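Local coordinates for CLIP-associating protein (Drosophila melanogaster, PDB 4G3A), which tracks microtubule plus ends and stabilises dynamic microtubules, supporting mitotic spindle formation and kinetochore attachment, with this chain forming its N-terminal TOG-like domain, at residues 14-19 / 48-53; 56-61 / 68-73; 147-152 / 171-176; 154-159 / 164-169. All blocks are in the same frame, centred on the assembly; numbering follows the deposited sequence.

From the N terminus, contact 1 comes first: helix 9-18 meets helix 47-58 and closes a loop that includes helix 21-36. Helix 47-58 then runs straight into contact 2, a short closure against helix 63-80 within the first HEAT repeat; the two contacts touch through Met16 and Trp57 and through Ile51 and Phe73. Past the chain's centre, contact 3 joins helix 142-159 to helix 170-175, and contact 4 lies wholly within that closure, folding the connecting loop back on the end of helix 142-159. Ile152 and Tyr169 link this second pair. No closures cross, and about 26 Å separates the centres of contacts 2 and 3.

Contact 1: residues 14-19 / 48-53; sequences QQMPKA and GFLIDG
Met16, built as selenomethionine, reaches from helix 9-18 to Leu50 and Gly53 of helix 47-58 and carries the whole contact from its side. Its CB points at the opposite helix but is still too far off to touch residues 48-53. The next atom, CG, rests on the indole of Trp57, one turn further along the same partner helix. With chi2 extended, the selenium is carried into the gap between the helices, where Met16 SE lies 3.8 Å from Leu50 CD1. The chain then bends, chi3 being 91°, and this turn at the selenium lays the terminal methyl against the backbone of Gly53. Met16 CE stands 3.3 Å from Gly53 C and 3.4 Å from Gly53 O, while keeping a looser approach of 4.0 Å to Leu50 CD1. Because Gly53 has no side chain, the methyl can sit directly on the peptide; a CB there would point toward Met16 and come too close to its methyl.

Leu50 meets the selenium with one branch, its CG lying anti to the backbone N (chi1 177°), which swings CD1 round toward Met16 although the CB itself does not aim there. No hydrogen bond spans the two segments; the contact is van der Waals packing. Leu50 also touches Leu9 and Ile13 of helix 9-18 and Leu76 of helix 63-80, and Met16 touches Leu54. The result is a buried helix-helix interface joining the N-terminal helix to the first helix of HEAT repeat 1, part of the side-by-side helical array of a TOG domain.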
loop_
_atom_site.group_PDB
_atom_site.type_symbol
_atom_site.label_atom_id
_atom_site.label_comp_id
_atom_site.label_asym_id
_atom_site.label_seq_id
_atom_site.Cartn_x
_atom_site.Cartn_y
_atom_site.Cartn_z
ATOM N N GLN A 14 9.129 -16.323 21.072
ATOM C CA GLN A 14 9.191 -17.718 21.500
ATOM C C GLN A 14 7.834 -18.417 21.424
ATOM O O GLN A 14 7.745 -19.577 21.024
ATOM C CB GLN A 14 9.774 -17.814 22.915
ATOM C CG GLN A 14 11.220 -17.351 23.001
ATOM C CD GLN A 14 11.620 -16.918 24.396
ATOM O OE1 GLN A 14 10.773 -16.755 25.277
ATOM N NE2 GLN A 14 12.919 -16.721 24.604
ATOM N N GLN A 15 6.779 -17.696 21.786
ATOM C CA GLN A 15 5.458 -18.290 21.929
ATOM C C GLN A 15 4.671 -18.346 20.625
ATOM O O GLN A 15 3.655 -19.036 20.539
ATOM C CB GLN A 15 4.664 -17.519 22.978
ATOM C CG GLN A 15 3.691 -18.371 23.752
ATOM C CD GLN A 15 2.818 -17.548 24.674
ATOM O OE1 GLN A 15 3.285 -16.605 25.319
ATOM N NE2 GLN A 15 1.536 -17.897 24.737
HETATM N N MSE A 16 5.138 -17.613 19.616
HETATM C CA MSE A 16 4.458 -17.543 18.324
HETATM C C MSE A 16 4.410 -18.865 17.557
HETATM O O MSE A 16 3.347 -19.271 17.093
HETATM C CB MSE A 16 5.066 -16.436 17.446
HETATM C CG MSE A 16 4.444 -15.069 17.668
HETATM SE SE MSE A 16 5.570 -13.584 17.081
HETATM C CE MSE A 16 4.957 -13.359 15.226
ATOM N N PRO A 17 5.560 -19.538 17.407
ATOM C CA PRO A 17 5.562 -20.768 16.610
ATOM C C PRO A 17 4.553 -21.794 17.120
ATOM O O PRO A 17 3.661 -22.196 16.372
ATOM C CB PRO A 17 6.989 -21.295 16.785
ATOM C CG PRO A 17 7.800 -20.079 17.074
ATOM C CD PRO A 17 6.908 -19.189 17.887
ATOM N N LYS A 18 4.688 -22.201 18.379
ATOM C CA LYS A 18 3.843 -23.253 18.940
ATOM C C LYS A 18 2.353 -22.901 18.965
ATOM O O LYS A 18 1.514 -23.724 18.599
ATOM C CB LYS A 18 4.324 -23.651 20.343
ATOM C CG LYS A 18 4.606 -22.479 21.277
ATOM C CD LYS A 18 4.932 -22.953 22.687
ATOM C CE LYS A 18 6.297 -22.458 23.142
ATOM N NZ LYS A 18 6.538 -22.712 24.593
ATOM N N ALA A 19 2.041 -21.680 19.387
ATOM C CA ALA A 19 0.665 -21.252 19.658
ATOM C C ALA A 19 -0.463 -21.760 18.755
ATOM O O ALA A 19 -0.406 -21.636 17.530
ATOM C CB ALA A 19 0.565 -19.731 19.608
ATOM N N GLY A 48 15.049 -10.178 13.129
ATOM C CA GLY A 48 14.684 -11.057 12.034
ATOM C C GLY A 48 13.777 -12.186 12.481
ATOM O O GLY A 48 12.912 -12.636 11.731
ATOM N N PHE A 49 13.967 -12.645 13.714
ATOM C CA PHE A 49 13.129 -13.705 14.263
ATOM C C PHE A 49 11.672 -13.271 14.370
ATOM O O PHE A 49 10.760 -14.067 14.149
ATOM C CB PHE A 49 13.629 -14.149 15.640
ATOM C CG PHE A 49 14.832 -15.041 15.595
ATOM C CD1 PHE A 49 14.836 -16.184 14.813
ATOM C CD2 PHE A 49 15.949 -14.754 16.361
ATOM C CE1 PHE A 49 15.941 -17.012 14.782
ATOM C CE2 PHE A 49 17.055 -15.578 16.335
ATOM C CZ PHE A 49 17.051 -16.709 15.544
ATOM N N LEU A 50 11.450 -12.010 14.725
ATOM C CA LEU A 50 10.086 -11.506 14.816
ATOM C C LEU A 50 9.499 -11.376 13.422
ATOM O O LEU A 50 8.339 -11.723 13.194
ATOM C CB LEU A 50 10.029 -10.168 15.550
ATOM C CG LEU A 50 8.617 -9.578 15.611
ATOM C CD1 LEU A 50 7.662 -10.557 16.276
ATOM C CD2 LEU A 50 8.614 -8.244 16.335
ATOM N N ILE A 51 10.310 -10.879 12.492
ATOM C CA ILE A 51 9.898 -10.751 11.092
ATOM C C ILE A 51 9.487 -12.097 10.521
ATOM O O ILE A 51 8.427 -12.221 9.911
ATOM C CB ILE A 51 11.019 -10.185 10.219
ATOM C CG1 ILE A 51 11.441 -8.811 10.735
ATOM C CG2 ILE A 51 10.573 -10.126 8.747
ATOM C CD1 ILE A 51 10.312 -7.771 10.720
ATOM N N ASP A 52 10.329 -13.104 10.736
ATOM C CA ASP A 52 10.046 -14.452 10.265
ATOM C C ASP A 52 8.749 -14.958 10.885
ATOM O O ASP A 52 7.942 -15.602 10.214
ATOM C CB ASP A 52 11.199 -15.400 10.602
ATOM C CG ASP A 52 12.511 -14.991 9.947
ATOM O OD1 ASP A 52 12.478 -14.264 8.930
ATOM O OD2 ASP A 52 13.577 -15.403 10.454
ATOM N N GLY A 53 8.552 -14.655 12.165
ATOM C CA GLY A 53 7.368 -15.100 12.883
ATOM C C GLY A 53 6.080 -14.493 12.356
ATOM O O GLY A 53 5.038 -15.150 12.330
#

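Contact 2: residues 56-61 / 68-73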
loop_
_atom_site.group_PDB
_atom_site.type_symbol
_atom_site.label_atom_id
_atom_site.label_comp_id
_atom_site.label_asym_id
_atom_site.label_seq_id
_atom_site.Cartn_x
_atom_site.Cartn_y
_atom_site.Cartn_z
ATOM N N PRO A 56 4.061 -16.130 8.560
ATOM C CA PRO A 56 2.927 -17.059 8.462
ATOM C C PRO A 56 1.584 -16.409 8.809
ATOM O O PRO A 56 0.550 -16.830 8.295
ATOM C CB PRO A 56 3.277 -18.147 9.485
ATOM C CG PRO A 56 4.761 -18.119 9.554
ATOM C CD PRO A 56 5.147 -16.673 9.395
ATOM N N TRP A 57 1.597 -15.410 9.684
ATOM C CA TRP A 57 0.379 -14.687 10.021
ATOM C C TRP A 57 -0.065 -13.876 8.795
ATOM O O TRP A 57 -1.224 -13.908 8.375
ATOM C CB TRP A 57 0.641 -13.732 11.187
ATOM C CG TRP A 57 0.860 -14.392 12.531
ATOM C CD1 TRP A 57 1.030 -15.723 12.782
ATOM C CD2 TRP A 57 0.925 -13.732 13.805
ATOM N NE1 TRP A 57 1.201 -15.933 14.134
ATOM C CE2 TRP A 57 1.138 -14.728 14.783
ATOM C CE3 TRP A 57 0.824 -12.396 14.212
ATOM C CZ2 TRP A 57 1.249 -14.429 16.138
ATOM C CZ3 TRP A 57 0.935 -12.102 15.562
ATOM C CH2 TRP A 57 1.148 -13.114 16.508
ATOM N N LEU A 58 0.875 -13.133 8.230
ATOM C CA LEU A 58 0.574 -12.272 7.096
ATOM C C LEU A 58 0.128 -13.100 5.893
ATOM O O LEU A 58 -0.875 -12.786 5.256
ATOM C CB LEU A 58 1.798 -11.445 6.730
ATOM C CG LEU A 58 1.664 -10.564 5.489
ATOM C CD1 LEU A 58 0.600 -9.519 5.727
ATOM C CD2 LEU A 58 2.996 -9.929 5.167
ATOM N N THR A 59 0.872 -14.163 5.595
ATOM C CA THR A 59 0.570 -15.019 4.449
ATOM C C THR A 59 -0.473 -16.085 4.786
ATOM O O THR A 59 -0.685 -17.020 4.015
ATOM C CB THR A 59 1.839 -15.719 3.934
ATOM O OG1 THR A 59 2.250 -16.720 4.875
ATOM C CG2 THR A 59 2.962 -14.706 3.735
ATOM N N GLY A 60 -1.135 -15.931 5.931
ATOM C CA GLY A 60 -2.016 -16.961 6.453
ATOM C C GLY A 60 -3.461 -16.899 5.991
ATOM O O GLY A 60 -3.847 -16.017 5.227
ATOM N N SER A 61 -4.260 -17.851 6.467
ATOM C CA SER A 61 -5.656 -17.986 6.064
ATOM C C SER A 61 -6.621 -17.328 7.047
ATOM O O SER A 61 -7.798 -17.148 6.746
ATOM C CB SER A 61 -6.009 -19.467 5.894
ATOM O OG SER A 61 -7.371 -19.717 6.205
ATOM N N LYS A 68 -3.518 -8.139 11.901
ATOM C CA LYS A 68 -2.706 -7.754 13.048
ATOM C C LYS A 68 -1.226 -7.775 12.705
ATOM O O LYS A 68 -0.476 -6.919 13.162
ATOM C CB LYS A 68 -2.995 -8.658 14.249
ATOM C CG LYS A 68 -4.403 -8.534 14.803
ATOM C CD LYS A 68 -4.483 -7.538 15.948
ATOM C CE LYS A 68 -5.215 -6.278 15.534
ATOM N NZ LYS A 68 -6.429 -6.585 14.713
ATOM N N SER A 69 -0.805 -8.748 11.898
ATOM C CA SER A 69 0.571 -8.766 11.418
ATOM C C SER A 69 0.906 -7.503 10.607
ATOM O O SER A 69 1.999 -6.951 10.739
ATOM C CB SER A 69 0.846 -10.021 10.595
ATOM O OG SER A 69 0.226 -9.943 9.327
ATOM N N LEU A 70 -0.035 -7.047 9.780
ATOM C CA LEU A 70 0.132 -5.787 9.037
ATOM C C LEU A 70 0.279 -4.611 10.006
ATOM O O LEU A 70 1.181 -3.789 9.881
ATOM C CB LEU A 70 -1.062 -5.539 8.114
ATOM C CG LEU A 70 -1.228 -6.465 6.908
ATOM C CD1 LEU A 70 -2.612 -6.314 6.308
ATOM C CD2 LEU A 70 -0.153 -6.185 5.864
ATOM N N GLU A 71 -0.614 -4.549 10.985
ATOM C CA GLU A 71 -0.511 -3.561 12.048
ATOM C C GLU A 71 0.810 -3.694 12.808
ATOM O O GLU A 71 1.419 -2.692 13.191
ATOM C CB GLU A 71 -1.701 -3.696 13.000
ATOM C CG GLU A 71 -3.036 -3.319 12.352
ATOM C CD GLU A 71 -4.233 -3.536 13.272
ATOM O OE1 GLU A 71 -5.206 -4.177 12.831
ATOM O OE2 GLU A 71 -4.204 -3.073 14.431
ATOM N N ALA A 72 1.261 -4.929 13.010
ATOM C CA ALA A 72 2.516 -5.157 13.715
ATOM C C ALA A 72 3.660 -4.619 12.879
ATOM O O ALA A 72 4.570 -3.973 13.403
ATOM C CB ALA A 72 2.719 -6.635 14.005
ATOM N N PHE A 73 3.617 -4.892 11.575
ATOM C CA PHE A 73 4.647 -4.392 10.687
ATOM C C PHE A 73 4.616 -2.861 10.693
ATOM O O PHE A 73 5.659 -2.217 10.715
ATOM C CB PHE A 73 4.487 -4.960 9.266
ATOM C CG PHE A 73 5.067 -6.351 9.089
ATOM C CD1 PHE A 73 6.384 -6.619 9.433
ATOM C CD2 PHE A 73 4.305 -7.375 8.546
ATOM C CE1 PHE A 73 6.929 -7.890 9.266
ATOM C CE2 PHE A 73 4.840 -8.657 8.377
ATOM C CZ PHE A 73 6.153 -8.913 8.739
#
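Leu58 and Ser69 bring helix 47-58, at its last turn, to within 5.6 Å of helix 63-80, measured from Leu58 CA to Ser69 CA. The small serine permits this approach. Ser69 OG comes within 3.2 Å of Leu58 CA and also touches Leu58 CB, yet its hydrogen bond goes back to Ala66 O in its own helix, so the hydroxyl is satisfied while its flank packs on carbon. Beside it, Ser69 CB sits 3.8 Å from Trp57 CB, near the plane of the indole and at its edge.

Leu58 divides its two methyls. With CG anti to the backbone N (chi1 176°), Leu58 CD1 presses on Leu70 CD2 at 3.4 Å, closer than usual van der Waals contact, and Leu58 CD2 reaches Phe73 CE2 at 3.9 Å. The leucine crosses both partners at about a right angle. With an alanine here, Leu70 CD2 would probably lose its contact with CD1 and Phe73 CE2 its contact with CD2, leaving a gap between the paired helices.

Both helices belong to HEAT repeat 1. On one flank Trp57 packs on Ala28 and Leu31 of helix 21-36. Leu70 and Phe73 continue the core toward helices 88-98 and 104-119, and Arg98 at the end of helix 88-98 hydrogen-bonds both Leu58 O and Gly60 O.

Contact 3: residues 147-152 / 171-176; sequences EFLQTI and PPVCAL
Leu149 of helix 142-159 spreads the fork of its side chain between Val173 and Leu176, one turn apart on the facing segment. The leucine lies slantwise against each of them, and the meeting is made by branch ends and not by side chains lying along one another. Leu149 CD1 faces Leu176 CD1 at 3.7 Å, the closest approach between the segments. The other branch, Leu149 CD2, lies 3.9 Å from Val173 CG2 and also borders Leu176 CD1 at 4.1 Å, which places the Leu176 methyl against both arms of the fork. Leu176 CG stands anti to its carbonyl carbon (chi1 -68°), and with chi2 extended CD1 is directed across the gap. A glycine in place of Leu149 would probably leave both Val173 CG2 and Leu176 CD1 facing a gap between the two segments.

There is no hydrogen bond across the contact. Helix 182-199 packs on the same cluster, with Ala187 and Thr191 against Leu149, Ala188 against Leu176 and Leu192 against Val173. Toward helix 125-136, the adjoining Phe148 packs on Leu132 and Ala133, its ring meeting Phe137 edge to face.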
loop_
_atom_site.group_PDB
_atom_site.type_symbol
_atom_site.label_atom_id
_atom_site.label_comp_id
_atom_site.label_asym_id
_atom_site.label_seq_id
_atom_site.Cartn_x
_atom_site.Cartn_y
_atom_site.Cartn_z
ATOM N N GLU A 147 -6.880 -0.758 -5.920
ATOM C CA GLU A 147 -6.270 -0.250 -4.697
ATOM C C GLU A 147 -4.957 0.464 -5.008
ATOM O O GLU A 147 -4.674 1.530 -4.452
ATOM C CB GLU A 147 -6.051 -1.383 -3.678
ATOM C CG GLU A 147 -7.320 -1.873 -2.995
ATOM C CD GLU A 147 -7.894 -0.852 -2.027
ATOM O OE1 GLU A 147 -7.131 0.024 -1.554
ATOM O OE2 GLU A 147 -9.104 -0.931 -1.735
ATOM N N PHE A 148 -4.163 -0.119 -5.900
ATOM C CA PHE A 148 -2.891 0.483 -6.248
ATOM C C PHE A 148 -3.056 1.878 -6.845
ATOM O O PHE A 148 -2.289 2.786 -6.511
ATOM C CB PHE A 148 -2.049 -0.410 -7.166
ATOM C CG PHE A 148 -0.809 0.273 -7.674
ATOM C CD1 PHE A 148 0.115 0.800 -6.779
ATOM C CD2 PHE A 148 -0.591 0.430 -9.045
ATOM C CE1 PHE A 148 1.240 1.457 -7.234
ATOM C CE2 PHE A 148 0.546 1.084 -9.509
ATOM C CZ PHE A 148 1.458 1.590 -8.603
ATOM N N LEU A 149 -4.057 2.058 -7.710
ATOM C CA LEU A 149 -4.342 3.394 -8.243
ATOM C C LEU A 149 -4.599 4.351 -7.083
ATOM O O LEU A 149 -4.137 5.487 -7.101
ATOM C CB LEU A 149 -5.517 3.371 -9.228
ATOM C CG LEU A 149 -5.215 2.649 -10.551
ATOM C CD1 LEU A 149 -6.475 2.411 -11.369
ATOM C CD2 LEU A 149 -4.160 3.392 -11.378
ATOM N N GLN A 150 -5.303 3.876 -6.060
ATOM C CA GLN A 150 -5.595 4.711 -4.901
ATOM C C GLN A 150 -4.325 5.014 -4.106
ATOM O O GLN A 150 -4.175 6.105 -3.551
ATOM C CB GLN A 150 -6.657 4.051 -4.019
ATOM C CG GLN A 150 -7.085 4.896 -2.829
ATOM C CD GLN A 150 -7.845 6.138 -3.236
ATOM O OE1 GLN A 150 -7.520 7.252 -2.804
ATOM N NE2 GLN A 150 -8.862 5.960 -4.078
ATOM N N THR A 151 -3.404 4.050 -4.054
ATOM C CA THR A 151 -2.126 4.279 -3.393
ATOM C C THR A 151 -1.389 5.422 -4.079
ATOM O O THR A 151 -0.774 6.264 -3.421
ATOM C CB THR A 151 -1.222 3.024 -3.439
ATOM O OG1 THR A 151 -1.902 1.912 -2.839
ATOM C CG2 THR A 151 0.089 3.287 -2.711
ATOM N N ILE A 152 -1.423 5.436 -5.408
ATOM C CA ILE A 152 -0.804 6.520 -6.163
ATOM C C ILE A 152 -1.450 7.854 -5.807
ATOM O O ILE A 152 -0.767 8.857 -5.545
ATOM C CB ILE A 152 -0.966 6.309 -7.677
ATOM C CG1 ILE A 152 -0.160 5.095 -8.144
ATOM C CG2 ILE A 152 -0.562 7.573 -8.435
ATOM C CD1 ILE A 152 -0.395 4.741 -9.612
ATOM N N PRO A 171 0.973 6.490 -19.079
ATOM C CA PRO A 171 0.555 5.428 -20.007
ATOM C C PRO A 171 0.014 4.164 -19.303
ATOM O O PRO A 171 -1.033 3.662 -19.718
ATOM C CB PRO A 171 1.818 5.161 -20.842
ATOM C CG PRO A 171 2.613 6.427 -20.736
ATOM C CD PRO A 171 2.351 6.945 -19.338
ATOM N N PRO A 172 0.688 3.660 -18.248
ATOM C CA PRO A 172 0.034 2.522 -17.591
ATOM C C PRO A 172 -1.332 2.840 -16.978
ATOM O O PRO A 172 -2.212 1.983 -17.038
ATOM C CB PRO A 172 1.033 2.105 -16.499
ATOM C CG PRO A 172 2.042 3.187 -16.432
ATOM C CD PRO A 172 2.059 3.866 -17.756
ATOM N N VAL A 173 -1.518 4.021 -16.389
ATOM C CA VAL A 173 -2.845 4.363 -15.876
ATOM C C VAL A 173 -3.854 4.421 -17.038
ATOM O O VAL A 173 -4.990 3.951 -16.930
ATOM C CB VAL A 173 -2.836 5.701 -15.115
ATOM C CG1 VAL A 173 -4.273 6.167 -14.828
ATOM C CG2 VAL A 173 -2.025 5.567 -13.831
ATOM N N CYS A 174 -3.439 4.989 -18.159
ATOM C CA CYS A 174 -4.328 5.041 -19.319
ATOM C C CYS A 174 -4.696 3.636 -19.808
ATOM O O CYS A 174 -5.830 3.395 -20.198
ATOM C CB CYS A 174 -3.722 5.883 -20.436
ATOM S SG CYS A 174 -3.804 7.679 -20.130
ATOM N N ALA A 175 -3.742 2.704 -19.764
ATOM C CA ALA A 175 -4.029 1.318 -20.121
ATOM C C ALA A 175 -5.164 0.748 -19.280
ATOM O O ALA A 175 -5.955 -0.056 -19.766
ATOM C CB ALA A 175 -2.777 0.448 -19.980
ATOM N N LEU A 176 -5.237 1.151 -18.013
ATOM C CA LEU A 176 -6.310 0.680 -17.139
ATOM C C LEU A 176 -7.698 1.254 -17.451
ATOM O O LEU A 176 -8.701 0.755 -16.932
ATOM C CB LEU A 176 -5.950 0.884 -15.663
ATOM C CG LEU A 176 -4.799 -0.014 -15.176
ATOM C CD1 LEU A 176 -4.652 0.084 -13.672
ATOM C CD2 LEU A 176 -5.025 -1.459 -15.590
#

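Contact 4: residues 154-159 / 164-169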
loop_
_atom_site.group_PDB
_atom_site.type_symbol
_atom_site.label_atom_id
_atom_site.label_comp_id
_atom_site.label_asym_id
_atom_site.label_seq_id
_atom_site.Cartn_x
_atom_site.Cartn_y
_atom_site.Cartn_z
ATOM N N ASN A 154 -3.101 8.711 -3.115
ATOM C CA ASN A 154 -2.793 9.106 -1.733
ATOM C C ASN A 154 -1.371 9.628 -1.610
ATOM O O ASN A 154 -1.126 10.616 -0.925
ATOM C CB ASN A 154 -2.991 7.938 -0.759
ATOM C CG ASN A 154 -4.435 7.483 -0.658
ATOM O OD1 ASN A 154 -4.712 6.367 -0.225
ATOM N ND2 ASN A 154 -5.363 8.341 -1.062
ATOM N N ALA A 155 -0.426 8.947 -2.259
ATOM C CA ALA A 155 0.972 9.366 -2.238
ATOM C C ALA A 155 1.185 10.753 -2.871
ATOM O O ALA A 155 1.961 11.575 -2.368
ATOM C CB ALA A 155 1.830 8.340 -2.939
ATOM N N LEU A 156 0.497 11.004 -3.976
ATOM C CA LEU A 156 0.543 12.311 -4.622
ATOM C C LEU A 156 -0.055 13.375 -3.715
ATOM O O LEU A 156 0.519 14.446 -3.516
ATOM C CB LEU A 156 -0.231 12.254 -5.952
ATOM C CG LEU A 156 0.002 13.354 -6.991
ATOM C CD1 LEU A 156 1.455 13.371 -7.439
ATOM C CD2 LEU A 156 -0.944 13.171 -8.194
ATOM N N HIS A 157 -1.225 13.086 -3.164
ATOM C CA HIS A 157 -1.871 14.044 -2.293
ATOM C C HIS A 157 -0.992 14.344 -1.076
ATOM O O HIS A 157 -0.930 15.476 -0.626
ATOM C CB HIS A 157 -3.266 13.568 -1.882
ATOM C CG HIS A 157 -4.285 13.680 -2.990
ATOM N ND1 HIS A 157 -4.103 14.477 -4.084
ATOM C CD2 HIS A 157 -5.500 13.085 -3.133
ATOM C CE1 HIS A 157 -5.164 14.372 -4.887
ATOM N NE2 HIS A 157 -6.016 13.545 -4.327
ATOM N N GLU A 158 -0.282 13.337 -0.571
ATOM C CA GLU A 158 0.497 13.513 0.658
ATOM C C GLU A 158 1.861 14.147 0.406
ATOM O O GLU A 158 2.339 14.953 1.222
ATOM C CB GLU A 158 0.655 12.183 1.406
ATOM C CG GLU A 158 -0.549 11.820 2.263
ATOM C CD GLU A 158 -0.578 10.351 2.651
ATOM O OE1 GLU A 158 0.418 9.854 3.224
ATOM O OE2 GLU A 158 -1.606 9.694 2.380
ATOM N N TYR A 159 2.471 13.819 -0.727
ATOM C CA TYR A 159 3.833 14.282 -1.000
ATOM C C TYR A 159 3.995 15.312 -2.121
ATOM O O TYR A 159 4.990 16.030 -2.157
ATOM C CB TYR A 159 4.752 13.087 -1.238
ATOM C CG TYR A 159 4.809 12.200 -0.016
ATOM C CD1 TYR A 159 5.512 12.597 1.114
ATOM C CD2 TYR A 159 4.141 10.992 0.017
ATOM C CE1 TYR A 159 5.557 11.807 2.245
ATOM C CE2 TYR A 159 4.181 10.190 1.143
ATOM C CZ TYR A 159 4.887 10.611 2.259
ATOM O OH TYR A 159 4.934 9.815 3.380
ATOM N N LEU A 164 7.145 12.965 -6.025
ATOM C CA LEU A 164 6.530 11.968 -6.879
ATOM C C LEU A 164 6.289 12.528 -8.270
ATOM O O LEU A 164 5.485 13.441 -8.447
ATOM C CB LEU A 164 5.219 11.461 -6.280
ATOM C CG LEU A 164 4.869 10.036 -6.717
ATOM C CD1 LEU A 164 5.833 9.051 -6.065
ATOM C CD2 LEU A 164 3.425 9.683 -6.387
ATOM N N SER A 165 7.002 11.972 -9.243
ATOM C CA SER A 165 6.815 12.327 -10.639
ATOM C C SER A 165 5.956 11.266 -11.302
ATOM O O SER A 165 6.364 10.102 -11.394
ATOM C CB SER A 165 8.169 12.403 -11.340
ATOM O OG SER A 165 8.007 12.438 -12.750
ATOM N N VAL A 166 4.767 11.657 -11.752
ATOM C CA VAL A 166 3.813 10.700 -12.298
ATOM C C VAL A 166 3.781 10.688 -13.822
ATOM O O VAL A 166 2.977 9.976 -14.415
ATOM C CB VAL A 166 2.390 10.951 -11.772
ATOM C CG1 VAL A 166 2.292 10.553 -10.307
ATOM C CG2 VAL A 166 2.002 12.405 -11.968
ATOM N N ARG A 167 4.650 11.464 -14.460
ATOM C CA ARG A 167 4.649 11.522 -15.921
ATOM C C ARG A 167 4.735 10.119 -16.536
ATOM O O ARG A 167 3.966 9.779 -17.433
ATOM C CB ARG A 167 5.793 12.391 -16.444
ATOM C CG ARG A 167 6.266 11.977 -17.830
ATOM C CD ARG A 167 7.259 12.959 -18.421
ATOM N NE ARG A 167 6.594 14.101 -19.047
ATOM C CZ ARG A 167 6.039 14.071 -20.254
ATOM N NH1 ARG A 167 6.057 12.951 -20.966
ATOM N NH2 ARG A 167 5.460 15.155 -20.750
ATOM N N VAL A 168 5.671 9.310 -16.037
ATOM C CA VAL A 168 5.891 7.964 -16.561
ATOM C C VAL A 168 4.732 7.022 -16.203
ATOM O O VAL A 168 4.576 5.959 -16.801
ATOM C CB VAL A 168 7.247 7.392 -16.076
ATOM C CG1 VAL A 168 7.128 6.828 -14.674
ATOM C CG2 VAL A 168 7.774 6.355 -17.049
ATOM N N TYR A 169 3.898 7.437 -15.256
ATOM C CA TYR A 169 2.691 6.678 -14.903
ATOM C C TYR A 169 1.472 6.876 -15.812
ATOM O O TYR A 169 0.529 6.066 -15.799
ATOM C CB TYR A 169 2.293 6.995 -13.477
ATOM C CG TYR A 169 3.172 6.302 -12.488
ATOM C CD1 TYR A 169 2.806 5.084 -11.956
ATOM C CD2 TYR A 169 4.382 6.853 -12.100
ATOM C CE1 TYR A 169 3.606 4.441 -11.056
ATOM C CE2 TYR A 169 5.195 6.214 -11.190
ATOM C CZ TYR A 169 4.805 5.005 -10.676
ATOM O OH TYR A 169 5.610 4.346 -9.767
#
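Leu164 and Val166 fold the loop that opens HEAT repeat 3 back onto Ala155 and Leu156, near the end of helix 142-159 in the helical array of the TOG domain. The well-packed part is a small group of apolar branches at ordinary van der Waals distance. Leu164 contributes one methyl: Leu164 CD2 lies 4.0 Å from Ala155 CB and equally far from Leu156 N, so it rests in the angle between an alanine methyl and the helix backbone. The CB of Leu164 already points to the helix, and with CG anti to the backbone N (chi1 -153°) and chi2 at 70°, CD2 is the branch that arrives there. Leu156 approaches from the helix with its own methyl, Leu156 CD1 reaching Val166 CG1 at 4.1 Å, and these two side chains cross at about a right angle. Helix 182-199 covers Leu156 and Val166, Ile195 touching both, while Ile129 of helix 125-136 packs on Leu164.

The other side is looser. Ser165, between the two apolar loop residues, turns its CB away from the helix into an exposed position, though its backbone N is hydrogen-bonded to Gln126 OE1. Tyr159 starts toward the loop, but its ring leads off to Met118 and Glu119 of helix 104-119.

No hydrogen bond joins the two segments. In the packed part, the carbonyl oxygen Leu164 O is buried without a polar partner in the model, and Leu156 CD1 lies 4.2 Å from Leu164 O.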